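Local coordinates for protein Poly(A) RNA polymerase GLD2 (PDB 6LBK) that probably acts as a cytoplasmic poly(A) RNA polymerase, adding AMP units from ATP to the 3' ends of selected mRNAs and certain microRNAs, at residues A[247-250]-A[255-258]; A[294-299]-A[356-361]; A[75-80]-A[110-115]. The protein carries 1 engineered substitution. One frame throughout, in Å; residues are numbered along the deposited sequence.

Contact 1: residues A[247-250]-A[255-258]; sequences SLQK and SFST
Leu248 and Phe256 meet where a short helix is followed by a short, weakly bonded helical turn, and a single ring carries most of the contact. The ring comes in obliquely with its CE2 and CZ side: Phe256 CE2 lies 3.5 Å from Leu248 CB, and Phe256 CZ is 4.0 Å from Leu248 CD1. The leucine is therefore met along its length, from the root of the side chain to one methyl branch. With CG placed opposite its own carbonyl carbon (chi1 -46°), Phe256 also brings CE2 to 3.7 Å from Leu248 O. Gln249 adds a looser touch, its CG at 4.2 Å from Phe256 CB. On one face of the ring sits the preceding residue, Ser255, with CB above the ring centre. In fold terms, helix 248-251 and the turn 253-256 are separated by a one-residue break, so Phe256 folds back on Leu248, and both residues rest on helix 182-194 through Thr192. The second shell fixes the first helix. Ser247 is its N-cap, OG accepting a weak bond of 3.3 Å from Lys250 N, and the same OG is hydrogen-bonded to Arg308 O. Tyr193 OH bonds to Leu248 N at the helix start. Farther out, Leu189 supports both Leu248 and Gln249, while Ala268 of the next short helix lies against Phe256.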
ATOM      1  N   SER A 247      17.976   0.318  -0.571  1.00 95.43           N
ATOM      2  CA  SER A 247      17.181   0.601  -1.761  1.00 96.08           C
ATOM      3  C   SER A 247      17.224  -0.610  -2.681  1.00 98.51           C
ATOM      4  O   SER A 247      18.302  -0.995  -3.142  1.00115.07           O
ATOM      5  CB  SER A 247      17.679   1.838  -2.499  1.00 92.96           C
ATOM      6  OG  SER A 247      16.971   1.979  -3.724  1.00 84.31           O
ATOM      7  N   LEU A 248      16.063  -1.235  -2.919  1.00102.45           N
ATOM      8  CA  LEU A 248      16.038  -2.400  -3.803  1.00 96.10           C
ATOM      9  C   LEU A 248      16.346  -2.013  -5.250  1.00 95.20           C
ATOM     10  O   LEU A 248      17.027  -2.760  -5.960  1.00 98.16           O
ATOM     11  CB  LEU A 248      14.683  -3.111  -3.720  1.00 87.70           C
ATOM     12  CG  LEU A 248      14.323  -3.927  -2.476  1.00 80.75           C
ATOM     13  CD1 LEU A 248      12.866  -4.347  -2.532  1.00 73.08           C
ATOM     14  CD2 LEU A 248      15.232  -5.137  -2.319  1.00 82.06           C
ATOM     15  N   GLN A 249      15.861  -0.853  -5.702  1.00 95.77           N
ATOM     16  CA  GLN A 249      16.013  -0.464  -7.105  1.00 97.88           C
ATOM     17  C   GLN A 249      17.433  -0.013  -7.432  1.00110.70           C
ATOM     18  O   GLN A 249      17.864  -0.103  -8.589  1.00106.49           O
ATOM     19  CB  GLN A 249      15.011   0.633  -7.444  1.00 88.65           C
ATOM     20  CG  GLN A 249      13.597   0.138  -7.536  1.00 87.99           C
ATOM     21  CD  GLN A 249      12.609   1.266  -7.647  1.00 83.87           C
ATOM     22  OE1 GLN A 249      12.287   1.926  -6.662  1.00 76.21           O
ATOM     23  NE2 GLN A 249      12.127   1.504  -8.856  1.00 86.85           N
ATOM     24  N   LYS A 250      18.150   0.529  -6.451  1.00118.55           N
ATOM     25  CA  LYS A 250      19.555   0.858  -6.655  1.00128.11           C
ATOM     26  C   LYS A 250      20.444  -0.385  -6.641  1.00126.26           C
ATOM     27  O   LYS A 250      21.372  -0.485  -7.454  1.00131.54           O
ATOM     28  CB  LYS A 250      20.009   1.870  -5.606  1.00132.89           C
ATOM     29  CG  LYS A 250      19.420   3.256  -5.797  1.00138.68           C
ATOM     30  CD  LYS A 250      19.901   4.189  -4.706  1.00148.54           C
ATOM     31  CE  LYS A 250      19.674   5.644  -5.067  1.00155.79           C
ATOM     32  NZ  LYS A 250      20.124   6.537  -3.955  1.00159.31           N
ATOM     33  N   SER A 255      16.080  -6.588 -11.356  1.00108.95           N
ATOM     34  CA  SER A 255      14.904  -7.311 -10.899  1.00102.65           C
ATOM     35  C   SER A 255      13.668  -6.417 -10.872  1.00 96.23           C
ATOM     36  O   SER A 255      12.555  -6.937 -10.773  1.00 93.05           O
ATOM     37  CB  SER A 255      15.163  -7.939  -9.515  1.00101.35           C
ATOM     38  OG  SER A 255      16.314  -8.792  -9.520  1.00108.03           O
ATOM     39  N   PHE A 256      13.835  -5.093 -10.984  1.00 95.08           N
ATOM     40  CA  PHE A 256      12.707  -4.168 -10.978  1.00 89.92           C
ATOM     41  C   PHE A 256      12.732  -3.189 -12.158  1.00 92.54           C
ATOM     42  O   PHE A 256      11.946  -2.236 -12.169  1.00 92.92           O
ATOM     43  CB  PHE A 256      12.657  -3.391  -9.650  1.00 85.41           C
ATOM     44  CG  PHE A 256      12.843  -4.261  -8.436  1.00 83.94           C
ATOM     45  CD1 PHE A 256      11.859  -5.141  -8.034  1.00 81.02           C
ATOM     46  CD2 PHE A 256      14.012  -4.200  -7.694  1.00 86.21           C
ATOM     47  CE1 PHE A 256      12.043  -5.950  -6.925  1.00 81.04           C
ATOM     48  CE2 PHE A 256      14.190  -5.007  -6.590  1.00 85.52           C
ATOM     49  CZ  PHE A 256      13.209  -5.879  -6.204  1.00 82.74           C
ATOM     50  N   SER A 257      13.568  -3.422 -13.171  1.00100.98           N
ATOM     51  CA  SER A 257      13.640  -2.523 -14.322  1.00111.81           C
ATOM     52  C   SER A 257      12.317  -2.486 -15.094  1.00115.61           C
ATOM     53  O   SER A 257      11.554  -3.456 -15.115  1.00108.39           O
ATOM     54  CB  SER A 257      14.771  -2.945 -15.261  1.00113.08           C
ATOM     55  OG  SER A 257      14.812  -2.108 -16.402  1.00114.56           O
ATOM     56  N   THR A 258      12.045  -1.335 -15.725  1.00123.31           N
ATOM     57  CA  THR A 258      10.824  -1.126 -16.500  1.00119.14           C
ATOM     58  C   THR A 258      10.750  -1.958 -17.773  1.00128.23           C
ATOM     59  O   THR A 258       9.707  -1.942 -18.436  1.00131.12           O
ATOM     60  CB  THR A 258      10.668   0.353 -16.876  1.00119.28           C
ATOM     61  OG1 THR A 258      11.745   0.755 -17.734  1.00128.58           O
ATOM     62  CG2 THR A 258      10.663   1.215 -15.651  1.00117.77           C
TER

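Contact 2: residues A[294-299]-A[356-361]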
ATOM      1  N   TYR A 294       7.838  11.595  11.784  1.00 63.48           N
ATOM      2  CA  TYR A 294       6.951  12.408  10.982  1.00 63.21           C
ATOM      3  C   TYR A 294       6.241  13.472  11.811  1.00 64.67           C
ATOM      4  O   TYR A 294       5.847  14.499  11.257  1.00 71.65           O
ATOM      5  CB  TYR A 294       5.967  11.488  10.247  1.00 71.65           C
ATOM      6  CG  TYR A 294       6.593  10.704   9.094  1.00 65.99           C
ATOM      7  CD1 TYR A 294       7.121  11.351   7.988  1.00 64.86           C
ATOM      8  CD2 TYR A 294       6.619   9.307   9.101  1.00 67.21           C
ATOM      9  CE1 TYR A 294       7.677  10.636   6.924  1.00 66.24           C
ATOM     10  CE2 TYR A 294       7.174   8.585   8.037  1.00 55.77           C
ATOM     11  CZ  TYR A 294       7.689   9.256   6.954  1.00 58.59           C
ATOM     12  OH  TYR A 294       8.259   8.545   5.931  1.00 58.02           O
ATOM     13  N   ALA A 295       6.086  13.270  13.129  1.00 82.40           N
ATOM     14  CA  ALA A 295       5.504  14.304  13.982  1.00 83.39           C
ATOM     15  C   ALA A 295       6.442  15.483  14.199  1.00 82.67           C
ATOM     16  O   ALA A 295       5.973  16.603  14.425  1.00 92.59           O
ATOM     17  CB  ALA A 295       5.101  13.711  15.330  1.00 88.32           C
ATOM     18  N   THR A 296       7.743  15.262  14.179  1.00 76.30           N
ATOM     19  CA  THR A 296       8.657  16.308  14.633  1.00 79.40           C
ATOM     20  C   THR A 296       9.774  16.654  13.659  1.00 85.01           C
ATOM     21  O   THR A 296      10.179  17.812  13.609  1.00 94.10           O
ATOM     22  CB  THR A 296       9.291  15.888  15.970  1.00 82.72           C
ATOM     23  OG1 THR A 296      10.273  14.867  15.746  1.00 81.54           O
ATOM     24  CG2 THR A 296       8.230  15.399  16.949  1.00 79.82           C
ATOM     25  N   GLU A 297      10.328  15.680  12.936  1.00101.73           N
ATOM     26  CA  GLU A 297      11.569  15.915  12.200  1.00111.29           C
ATOM     27  C   GLU A 297      11.406  16.142  10.703  1.00102.69           C
ATOM     28  O   GLU A 297      12.241  16.833  10.111  1.00111.50           O
ATOM     29  CB  GLU A 297      12.550  14.761  12.412  1.00124.81           C
ATOM     30  CG  GLU A 297      13.786  15.193  13.181  1.00142.39           C
ATOM     31  CD  GLU A 297      14.737  14.053  13.471  1.00151.03           C
ATOM     32  OE1 GLU A 297      14.570  12.969  12.850  1.00146.95           O
ATOM     33  OE2 GLU A 297      15.654  14.252  14.313  1.00157.40           O
ATOM     34  N   PHE A 298      10.374  15.596  10.068  1.00 85.60           N
ATOM     35  CA  PHE A 298      10.298  15.583   8.610  1.00 84.04           C
ATOM     36  C   PHE A 298       9.576  16.818   8.099  1.00 85.53           C
ATOM     37  O   PHE A 298       8.382  17.004   8.366  1.00 78.17           O
ATOM     38  CB  PHE A 298       9.581  14.335   8.089  1.00 75.15           C
ATOM     39  CG  PHE A 298       9.331  14.354   6.588  1.00 72.30           C
ATOM     40  CD1 PHE A 298      10.371  14.191   5.690  1.00 74.25           C
ATOM     41  CD2 PHE A 298       8.054  14.543   6.079  1.00 72.90           C
ATOM     42  CE1 PHE A 298      10.147  14.210   4.321  1.00 74.84           C
ATOM     43  CE2 PHE A 298       7.823  14.558   4.695  1.00 73.66           C
ATOM     44  CZ  PHE A 298       8.871  14.390   3.825  1.00 72.23           C
ATOM     45  N   ASP A 299      10.274  17.586   7.263  1.00 90.17           N
ATOM     46  CA  ASP A 299       9.799  18.871   6.752  1.00 99.53           C
ATOM     47  C   ASP A 299       8.961  18.651   5.486  1.00 97.56           C
ATOM     48  O   ASP A 299       9.475  18.583   4.363  1.00 96.67           O
ATOM     49  CB  ASP A 299      10.983  19.797   6.508  1.00 96.83           C
ATOM     50  CG  ASP A 299      10.562  21.213   6.218  1.00101.65           C
ATOM     51  OD1 ASP A 299       9.350  21.499   6.337  1.00 98.09           O
ATOM     52  OD2 ASP A 299      11.445  22.046   5.901  1.00111.34           O
ATOM     53  N   LYS A 356       0.057  13.862  18.409  1.00 77.61           N
ATOM     54  CA  LYS A 356      -0.720  13.326  19.520  1.00 81.85           C
ATOM     55  C   LYS A 356      -0.437  11.845  19.761  1.00 78.14           C
ATOM     56  O   LYS A 356      -0.272  11.418  20.914  1.00 81.11           O
ATOM     57  CB  LYS A 356      -2.209  13.544  19.244  1.00 88.16           C
ATOM     58  CG  LYS A 356      -3.117  12.684  20.103  1.00103.87           C
ATOM     59  CD  LYS A 356      -4.592  12.976  19.875  1.00114.56           C
ATOM     60  CE  LYS A 356      -5.457  11.773  20.271  1.00116.29           C
ATOM     61  NZ  LYS A 356      -5.396  10.654  19.280  1.00103.69           N
ATOM     62  N   SER A 357      -0.428  11.028  18.695  1.00 72.30           N
ATOM     63  CA  SER A 357      -0.198   9.604  18.895  1.00 74.46           C
ATOM     64  C   SER A 357       1.213   9.347  19.399  1.00 69.58           C
ATOM     65  O   SER A 357       1.407   8.499  20.285  1.00 68.32           O
ATOM     66  CB  SER A 357      -0.488   8.812  17.610  1.00 63.97           C
ATOM     67  OG  SER A 357      -1.865   8.886  17.289  1.00 66.53           O
ATOM     68  N   TRP A 358       2.210  10.070  18.874  1.00 65.00           N
ATOM     69  CA  TRP A 358       3.541   9.923  19.445  1.00 64.21           C
ATOM     70  C   TRP A 358       3.549  10.309  20.927  1.00 74.11           C
ATOM     71  O   TRP A 358       4.244   9.664  21.721  1.00 75.40           O
ATOM     72  CB  TRP A 358       4.583  10.737  18.665  1.00 65.03           C
ATOM     73  CG  TRP A 358       5.887  10.852  19.449  1.00 67.66           C
ATOM     74  CD1 TRP A 358       6.795   9.852  19.688  1.00 63.05           C
ATOM     75  CD2 TRP A 358       6.405  12.021  20.089  1.00 71.29           C
ATOM     76  NE1 TRP A 358       7.839  10.330  20.439  1.00 74.52           N
ATOM     77  CE2 TRP A 358       7.626  11.659  20.701  1.00 77.03           C
ATOM     78  CE3 TRP A 358       5.959  13.341  20.205  1.00 93.74           C
ATOM     79  CZ2 TRP A 358       8.404  12.571  21.430  1.00 80.48           C
ATOM     80  CZ3 TRP A 358       6.735  14.253  20.946  1.00 98.07           C
ATOM     81  CH2 TRP A 358       7.939  13.857  21.547  1.00 88.42           C
ATOM     82  N   GLN A 359       2.721  11.278  21.333  1.00 76.14           N
ATOM     83  CA  GLN A 359       2.703  11.684  22.743  1.00 83.22           C
ATOM     84  C   GLN A 359       2.079  10.613  23.647  1.00 86.88           C
ATOM     85  O   GLN A 359       2.692  10.185  24.645  1.00 88.42           O
ATOM     86  CB  GLN A 359       1.967  13.026  22.915  1.00 89.02           C
ATOM     87  CG  GLN A 359       2.868  14.244  22.897  1.00 90.70           C
ATOM     88  CD  GLN A 359       2.146  15.521  23.329  1.00 99.42           C
ATOM     89  OE1 GLN A 359       1.282  16.039  22.619  1.00104.83           O
ATOM     90  NE2 GLN A 359       2.465  16.000  24.522  1.00104.67           N
ATOM     91  N   ARG A 360       0.862  10.160  23.301  1.00 87.37           N
ATOM     92  CA  ARG A 360       0.196   9.142  24.113  1.00 88.69           C
ATOM     93  C   ARG A 360       1.022   7.867  24.174  1.00 84.44           C
ATOM     94  O   ARG A 360       1.099   7.221  25.222  1.00 88.11           O
ATOM     95  CB  ARG A 360      -1.207   8.791  23.595  1.00 88.85           C
ATOM     96  CG  ARG A 360      -2.283   9.866  23.643  1.00 94.25           C
ATOM     97  CD  ARG A 360      -3.614   9.378  23.019  1.00 93.96           C
ATOM     98  NE  ARG A 360      -4.741   9.642  23.927  1.00110.47           N
ATOM     99  CZ  ARG A 360      -5.376   8.724  24.662  1.00113.04           C
ATOM    100  NH1 ARG A 360      -5.029   7.445  24.589  1.00116.06           N
ATOM    101  NH2 ARG A 360      -6.383   9.084  25.456  1.00113.64           N
ATOM    102  N   LEU A 361       1.651   7.483  23.058  1.00 84.28           N
ATOM    103  CA  LEU A 361       2.453   6.262  23.050  1.00 82.18           C
ATOM    104  C   LEU A 361       3.730   6.436  23.869  1.00 74.97           C
ATOM    105  O   LEU A 361       4.131   5.523  24.599  1.00 76.14           O
ATOM    106  CB  LEU A 361       2.764   5.844  21.606  1.00 65.90           C
ATOM    107  CG  LEU A 361       3.059   4.350  21.490  1.00 68.96           C
ATOM    108  CD1 LEU A 361       1.882   3.517  22.035  1.00 70.64           C
ATOM    109  CD2 LEU A 361       3.380   3.955  20.074  1.00 65.19           C
TER
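Ala295 and Trp358 are the inner pair of this helix-to-helix contact, where the two backbones come nearest, their CA atoms 7.3 Å apart. Methyl meets methylene here: Ala295 CB stands 4.5 Å from Trp358 CB, so the small residue faces the base of the tryptophan and not its ring. Neighbours are most numerous around this pair. Ala295 also touches Phe354 and Leu355, one turn back on the second helix, and the tryptophan reaches along the first helix to Leu288, Leu291 and Lys292. It does so because its CG is anti to the backbone N (chi1 166°), which sends the indole out across the neighbouring helix. The first segment is a late part of helix 283-297, within the PAP-associated region and with a wider pi-type turn at 294-297; the contact joins it to helix 344-363, the last helix of the modelled chain. On the solvent side, Thr296 is exposed and offers only a methyl, CG2, which approaches the six-membered part of the indole obliquely, 4.4 Å from Trp358 CZ3. The Thr296 hydroxyl turns back to its own helix instead, OG1 being hydrogen-bonded to Lys292 O. No hydrogen bond joins 294-299 to 356-361. On the second helix, Ser357 OG is engaged with Trp210 NE1 and with Gln353 O.

Contact 3: residues A[75-80]-A[110-115]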
ATOM      1  N   LEU A  75      -9.225 -17.093  -6.817  1.00 56.81           N
ATOM      2  CA  LEU A  75     -10.308 -17.775  -7.523  1.00 60.19           C
ATOM      3  C   LEU A  75     -11.220 -16.767  -8.198  1.00 60.55           C
ATOM      4  O   LEU A  75     -11.659 -16.975  -9.341  1.00 56.02           O
ATOM      5  CB  LEU A  75     -11.114 -18.620  -6.544  1.00 51.72           C
ATOM      6  CG  LEU A  75     -10.357 -19.775  -5.944  1.00 52.98           C
ATOM      7  CD1 LEU A  75     -11.174 -20.414  -4.824  1.00 53.31           C
ATOM      8  CD2 LEU A  75     -10.060 -20.742  -7.077  1.00 54.26           C
ATOM      9  N   CYS A  76     -11.472 -15.642  -7.525  1.00 62.92           N
ATOM     10  CA  CYS A  76     -12.258 -14.593  -8.159  1.00 56.88           C
ATOM     11  C   CYS A  76     -11.514 -13.958  -9.341  1.00 64.03           C
ATOM     12  O   CYS A  76     -12.124 -13.677 -10.383  1.00 65.52           O
ATOM     13  CB  CYS A  76     -12.646 -13.556  -7.119  1.00 43.68           C
ATOM     14  SG  CYS A  76     -13.648 -12.267  -7.838  1.00 58.45           S
ATOM     15  N   ARG A  77     -10.196 -13.736  -9.201  1.00 57.98           N
ATOM     16  CA  ARG A  77      -9.393 -13.156 -10.278  1.00 45.09           C
ATOM     17  C   ARG A  77      -9.392 -14.047 -11.518  1.00 54.16           C
ATOM     18  O   ARG A  77      -9.602 -13.572 -12.642  1.00 54.70           O
ATOM     19  CB  ARG A  77      -7.950 -12.944  -9.817  1.00 43.49           C
ATOM     20  CG  ARG A  77      -7.102 -12.295 -10.897  1.00 44.30           C
ATOM     21  CD  ARG A  77      -5.658 -12.716 -10.885  1.00 45.43           C
ATOM     22  NE  ARG A  77      -5.489 -14.152 -11.045  1.00 51.01           N
ATOM     23  CZ  ARG A  77      -5.569 -14.769 -12.218  1.00 53.69           C
ATOM     24  NH1 ARG A  77      -5.840 -14.058 -13.310  1.00 60.56           N
ATOM     25  NH2 ARG A  77      -5.383 -16.079 -12.306  1.00 49.02           N
ATOM     26  N   ALA A  78      -9.138 -15.342 -11.335  1.00 50.62           N
ATOM     27  CA  ALA A  78      -9.146 -16.266 -12.466  1.00 49.90           C
ATOM     28  C   ALA A  78     -10.528 -16.367 -13.119  1.00 59.21           C
ATOM     29  O   ALA A  78     -10.633 -16.355 -14.357  1.00 65.11           O
ATOM     30  CB  ALA A  78      -8.665 -17.630 -12.004  1.00 47.39           C
ATOM     31  N   GLN A  79     -11.608 -16.439 -12.315  1.00 54.40           N
ATOM     32  CA  GLN A  79     -12.946 -16.523 -12.920  1.00 53.54           C
ATOM     33  C   GLN A  79     -13.273 -15.261 -13.696  1.00 53.73           C
ATOM     34  O   GLN A  79     -13.852 -15.317 -14.780  1.00 63.32           O
ATOM     35  CB  GLN A  79     -14.032 -16.777 -11.865  1.00 49.29           C
ATOM     36  CG  GLN A  79     -15.463 -16.659 -12.388  1.00 48.63           C
ATOM     37  CD  GLN A  79     -15.839 -17.769 -13.401  1.00 57.70           C
ATOM     38  OE1 GLN A  79     -15.310 -18.879 -13.358  1.00 61.03           O
ATOM     39  NE2 GLN A  79     -16.771 -17.470 -14.289  1.00 51.39           N
ATOM     40  N   LEU A  80     -12.909 -14.110 -13.164  1.00 66.80           N
ATOM     41  CA  LEU A  80     -13.209 -12.884 -13.874  1.00 60.10           C
ATOM     42  C   LEU A  80     -12.347 -12.740 -15.122  1.00 55.31           C
ATOM     43  O   LEU A  80     -12.811 -12.203 -16.124  1.00 60.68           O
ATOM     44  CB  LEU A  80     -13.056 -11.692 -12.936  1.00 53.57           C
ATOM     45  CG  LEU A  80     -14.211 -11.614 -11.939  1.00 62.96           C
ATOM     46  CD1 LEU A  80     -14.150 -10.303 -11.173  1.00 54.23           C
ATOM     47  CD2 LEU A  80     -15.575 -11.762 -12.633  1.00 55.49           C
ATOM     48  N   GLY A 110      -9.584  -6.310  -2.649  1.00 74.70           N
ATOM     49  CA  GLY A 110      -8.818  -6.817  -3.773  1.00 65.88           C
ATOM     50  C   GLY A 110      -8.683  -5.703  -4.793  1.00 54.93           C
ATOM     51  O   GLY A 110      -9.600  -4.915  -4.979  1.00 53.17           O
ATOM     52  N   ASP A 111      -7.506  -5.631  -5.411  1.00 58.68           N
ATOM     53  CA  ASP A 111      -7.215  -4.710  -6.499  1.00 50.05           C
ATOM     54  C   ASP A 111      -6.840  -5.545  -7.715  1.00 56.79           C
ATOM     55  O   ASP A 111      -5.990  -6.437  -7.627  1.00 57.02           O
ATOM     56  CB  ASP A 111      -6.068  -3.756  -6.142  1.00 73.70           C
ATOM     57  CG  ASP A 111      -6.458  -2.713  -5.087  1.00 98.54           C
ATOM     58  OD1 ASP A 111      -7.149  -1.715  -5.439  1.00100.58           O
ATOM     59  OD2 ASP A 111      -6.061  -2.891  -3.900  1.00113.64           O
ATOM     60  N   LEU A 112      -7.475  -5.247  -8.845  1.00 42.94           N
ATOM     61  CA  LEU A 112      -7.294  -5.966 -10.084  1.00 45.63           C
ATOM     62  C   LEU A 112      -6.889  -4.970 -11.158  1.00 53.21           C
ATOM     63  O   LEU A 112      -7.407  -3.846 -11.228  1.00 44.36           O
ATOM     64  CB  LEU A 112      -8.591  -6.716 -10.502  1.00 44.59           C
ATOM     65  CG  LEU A 112      -9.148  -7.653  -9.441  1.00 43.30           C
ATOM     66  CD1 LEU A 112     -10.620  -7.996  -9.687  1.00 44.33           C
ATOM     67  CD2 LEU A 112      -8.327  -8.912  -9.414  1.00 43.16           C
ATOM     68  N   CYS A 113      -5.994  -5.412 -12.018  1.00 53.41           N
ATOM     69  CA  CYS A 113      -5.497  -4.589 -13.095  1.00 49.22           C
ATOM     70  C   CYS A 113      -5.716  -5.367 -14.388  1.00 59.21           C
ATOM     71  O   CYS A 113      -5.138  -6.450 -14.571  1.00 55.87           O
ATOM     72  CB  CYS A 113      -4.037  -4.273 -12.865  1.00 46.13           C
ATOM     73  SG  CYS A 113      -3.409  -3.413 -14.214  1.00 59.99           S
ATOM     74  N   LEU A 114      -6.545  -4.814 -15.262  1.00 55.94           N
ATOM     75  CA  LEU A 114      -6.868  -5.474 -16.544  1.00 57.11           C
ATOM     76  C   LEU A 114      -5.894  -4.980 -17.599  1.00 58.83           C
ATOM     77  O   LEU A 114      -5.806  -3.801 -17.790  1.00 60.85           O
ATOM     78  CB  LEU A 114      -8.315  -5.146 -16.894  1.00 53.28           C
ATOM     79  CG  LEU A 114      -8.841  -5.743 -18.187  1.00 64.60           C
ATOM     80  CD1 LEU A 114      -8.791  -7.251 -18.145  1.00 65.85           C
ATOM     81  CD2 LEU A 114     -10.252  -5.276 -18.444  1.00 64.27           C
ATOM     82  N   VAL A 115      -5.163  -5.901 -18.206  1.00 58.96           N
ATOM     83  CA  VAL A 115      -4.185  -5.547 -19.262  1.00 64.76           C
ATOM     84  C   VAL A 115      -4.778  -5.930 -20.608  1.00 71.28           C
ATOM     85  O   VAL A 115      -4.985  -7.113 -20.852  1.00 77.51           O
ATOM     86  CB  VAL A 115      -2.874  -6.298 -19.047  1.00 63.02           C
ATOM     87  CG1 VAL A 115      -1.763  -5.645 -19.825  1.00 63.11           C
ATOM     88  CG2 VAL A 115      -2.535  -6.329 -17.580  1.00 69.54           C
TER
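Leu112 projects from its strand toward Arg77 and Leu80 on the facing helix, and every contact between the segments is apolar. Its two methyls divide the work. CD2 goes to the arginine, 3.9 Å from Arg77 CG and 4.1 Å from Arg77 CB; CD1 goes to the leucine, at a looser 4.5 Å from Leu80 CD1. The arginine serves here through the root of its chain: CG is anti to the backbone N (chi1 -178°), and bends farther along, at chi2 and chi3, lead the charged end away. Polar bonds belong to other partners. The guanidinium group makes a salt bridge through NH2 to Glu74 OE2 and a hydrogen bond through NH1 to Leu93 O on strand 91-96. The backbone of Leu112 is bonded to Ala175 and Asn177 of strand 172-178, and that of Asp111 to Val96. Further apolar cover comes from Leu95, Phe165 and Phe174, which touch Leu112. This is helix 67-85 lying on the mixed sheet of the nucleotidyltransferase palm. Asp111, the residue before Leu112, has its side chain well away from the helix; with Asp109 it probably binds the catalytic magnesium. The chemistry implies a division by strand face: hydrocarbon grips the helix from Leu112, while the carboxylate of Asp111, on the other side, probably serves the metal site.

Following the chain from its N terminus, contact 3 comes first: it closes a loop of 29 residues that includes strand 91-96, and ties helix 67-85 to the palm sheet. Contact 1 follows much later, closing a loop of only four residues between two short helical turns. Contact 2 closes last and widest, its 56 intervening residues holding the small three-stranded sheet before the final helix returns. The loops neither nest nor cross, since each finishes before the next begins. Contacts 2 and 3 lie on opposite sides of the chain's centre, their own centres about 39 Å apart, while contact 1 is about 26 Å from contact 3, centre to centre.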